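Long-range contact in putative 2,3,4,5-tetrahydropyridine-2-carboxylate N- succinyltransferase (Campylobacter jejuni, PDB 2RIJ), which probably transfers the succinyl group of succinyl-CoA to tetrahydrodipicolinate, opening the ring in the succinylase route of lysine biosynthesis: residues Leu335-Asn339 and Leu357-His361. Numbering follows the deposited sequence.
Sequences LAKLN and LNGLH
The side-chain amide of Asn339, the residue just past the end of helix 332-338, is gripped by three hydrogen bonds. Helix 332-338 packs here against the chain entering strand 360-364, which lies beside strand 314-315 at the end of the left-handed beta-helix of hexapeptide-repeat acyltransferases. OD1 of Asn339 accepts a hydrogen bond from the backbone N of Asn358 at 2.8 Å, on a lone pair in the carbonyl plane. ND2 of Asn339 gives one hydrogen to O of Asn358 at 2.9 Å, almost straight at 170°. Both backbone polar groups of Asn358 thus pair with one amide in a two-bond ring. The other ND2 hydrogen turns back to O of Leu335 at 3.1 Å from ND2 of Asn339, a more bent bond (144°) that ties the amide to its own last helical turn and fixes its rotation. With chi1 at -59°, CG of Asn339 sits beside its own backbone N and the amide reaches across to 357-361. CB and CD2 of Leu357 lie against the OD1 end of the same amide. Asn358 holds the neighbouring loop through OD1, which accepts a hydrogen bond from the backbone N of Asp311. At Gly359 the positive phi turns the chain, and CD1 of Leu338 rests 4.0 Å from the bare CA of Gly359. Leu375 and Val373 of strand 371-375 touch Leu335 and Leu360 respectively. Alongside, the buried side chains of Leu335 and Leu360 cross at about a right angle. CD2 of Leu335 meets CD2 of Leu360 at 3.8 Å, and also lies 3.4 Å from O of Gly359.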
ATOM      1  N   LEU A 335      13.157  -6.769 -20.591  1.00 28.06           N
ATOM      2  CA  LEU A 335      14.225  -5.818 -20.285  1.00 29.98           C
ATOM      3  C   LEU A 335      15.611  -6.488 -20.410  1.00 28.01           C
ATOM      4  O   LEU A 335      16.517  -5.882 -20.930  1.00 28.49           O
ATOM      5  CB  LEU A 335      14.026  -5.133 -18.918  1.00 26.22           C
ATOM      6  CG  LEU A 335      12.969  -3.997 -18.874  1.00 23.23           C
ATOM      7  CD1 LEU A 335      12.711  -3.601 -17.396  1.00 22.05           C
ATOM      8  CD2 LEU A 335      13.349  -2.761 -19.749  1.00 19.12           C
ATOM      9  N   ALA A 336      15.744  -7.734 -19.969  1.00 30.10           N
ATOM     10  CA  ALA A 336      16.982  -8.530 -20.208  1.00 32.05           C
ATOM     11  C   ALA A 336      17.401  -8.552 -21.667  1.00 36.14           C
ATOM     12  O   ALA A 336      18.582  -8.407 -21.989  1.00 37.87           O
ATOM     13  CB  ALA A 336      16.797  -9.925 -19.697  1.00 33.38           C
ATOM     14  N   LYS A 337      16.438  -8.686 -22.570  1.00 38.08           N
ATOM     15  CA  LYS A 337      16.748  -8.696 -23.989  1.00 38.88           C
ATOM     16  C   LYS A 337      17.342  -7.397 -24.483  1.00 38.83           C
ATOM     17  O   LYS A 337      18.227  -7.408 -25.328  1.00 39.83           O
ATOM     18  CB  LYS A 337      15.503  -8.999 -24.808  1.00 40.32           C
ATOM     19  CG  LYS A 337      14.985 -10.409 -24.640  1.00 46.02           C
ATOM     20  CD  LYS A 337      13.846 -10.678 -25.621  1.00 45.76           C
ATOM     21  CE  LYS A 337      12.975 -11.856 -25.199  1.00 55.05           C
ATOM     22  NZ  LYS A 337      11.880 -12.104 -26.204  1.00 60.68           N
ATOM     23  N   LEU A 338      16.824  -6.272 -23.993  1.00 34.96           N
ATOM     24  CA  LEU A 338      17.334  -4.970 -24.383  1.00 31.35           C
ATOM     25  C   LEU A 338      18.659  -4.664 -23.648  1.00 27.40           C
ATOM     26  O   LEU A 338      19.370  -3.746 -24.017  1.00 29.90           O
ATOM     27  CB  LEU A 338      16.266  -3.886 -24.057  1.00 32.41           C
ATOM     28  CG  LEU A 338      14.948  -3.988 -24.807  1.00 33.27           C
ATOM     29  CD1 LEU A 338      13.921  -3.006 -24.303  1.00 35.87           C
ATOM     30  CD2 LEU A 338      15.244  -3.773 -26.310  1.00 31.29           C
ATOM     31  N   ASN A 339      18.926  -5.390 -22.566  1.00 23.79           N
ATOM     32  CA  ASN A 339      20.027  -5.081 -21.623  1.00 28.67           C
ATOM     33  C   ASN A 339      20.706  -6.389 -21.168  1.00 27.90           C
ATOM     34  O   ASN A 339      20.622  -6.798 -20.012  1.00 26.67           O
ATOM     35  CB  ASN A 339      19.469  -4.307 -20.411  1.00 25.47           C
ATOM     36  CG  ASN A 339      18.802  -3.010 -20.813  1.00 24.06           C
ATOM     37  OD1 ASN A 339      19.476  -2.032 -21.179  1.00 23.26           O
ATOM     38  ND2 ASN A 339      17.489  -2.972 -20.697  1.00 23.19           N
ATOM     39  N   LEU A 357      20.512   2.053 -18.604  1.00 23.85           N
ATOM     40  CA  LEU A 357      19.795   0.944 -19.282  1.00 18.43           C
ATOM     41  C   LEU A 357      18.817   1.445 -20.344  1.00 22.31           C
ATOM     42  O   LEU A 357      18.275   2.553 -20.225  1.00 22.77           O
ATOM     43  CB  LEU A 357      19.082   0.053 -18.274  1.00 17.80           C
ATOM     44  CG  LEU A 357      19.960  -0.575 -17.184  1.00 18.92           C
ATOM     45  CD1 LEU A 357      19.117  -1.321 -16.165  1.00 19.90           C
ATOM     46  CD2 LEU A 357      21.031  -1.506 -17.826  1.00 20.10           C
ATOM     47  N   ASN A 358      18.548   0.604 -21.345  1.00 18.67           N
ATOM     48  CA  ASN A 358      17.628   0.957 -22.437  1.00 22.14           C
ATOM     49  C   ASN A 358      16.224   0.451 -22.212  1.00 21.05           C
ATOM     50  O   ASN A 358      16.029  -0.635 -21.625  1.00 21.47           O
ATOM     51  CB  ASN A 358      18.139   0.320 -23.755  1.00 23.64           C
ATOM     52  CG  ASN A 358      19.557   0.690 -24.054  1.00 32.69           C
ATOM     53  OD1 ASN A 358      19.925   1.877 -24.156  1.00 27.81           O
ATOM     54  ND2 ASN A 358      20.387  -0.321 -24.192  1.00 30.96           N
ATOM     55  N   GLY A 359      15.238   1.158 -22.747  1.00 21.42           N
ATOM     56  CA  GLY A 359      13.865   0.674 -22.743  1.00 19.85           C
ATOM     57  C   GLY A 359      13.117   0.705 -21.421  1.00 22.38           C
ATOM     58  O   GLY A 359      12.096   0.043 -21.272  1.00 25.00           O
ATOM     59  N   LEU A 360      13.613   1.485 -20.460  1.00 21.80           N
ATOM     60  CA  LEU A 360      12.994   1.592 -19.148  1.00 20.09           C
ATOM     61  C   LEU A 360      11.787   2.528 -19.174  1.00 21.55           C
ATOM     62  O   LEU A 360      11.764   3.560 -19.840  1.00 22.99           O
ATOM     63  CB  LEU A 360      13.970   2.111 -18.083  1.00 22.88           C
ATOM     64  CG  LEU A 360      15.291   1.350 -17.858  1.00 19.87           C
ATOM     65  CD1 LEU A 360      16.050   1.976 -16.680  1.00 25.54           C
ATOM     66  CD2 LEU A 360      15.017  -0.098 -17.539  1.00 16.71           C
ATOM     67  N   HIS A 361      10.802   2.152 -18.398  1.00 21.35           N
ATOM     68  CA  HIS A 361       9.616   2.969 -18.211  1.00 21.07           C
ATOM     69  C   HIS A 361       9.404   3.138 -16.732  1.00 19.71           C
ATOM     70  O   HIS A 361       9.017   2.195 -16.029  1.00 20.76           O
ATOM     71  CB  HIS A 361       8.409   2.358 -18.902  1.00 21.67           C
ATOM     72  CG  HIS A 361       7.182   3.217 -18.853  1.00 27.10           C
ATOM     73  ND1 HIS A 361       6.028   2.884 -19.522  1.00 27.22           N
ATOM     74  CD2 HIS A 361       6.948   4.422 -18.273  1.00 25.15           C
ATOM     75  CE1 HIS A 361       5.120   3.824 -19.314  1.00 33.85           C
ATOM     76  NE2 HIS A 361       5.664   4.786 -18.588  1.00 24.42           N
TER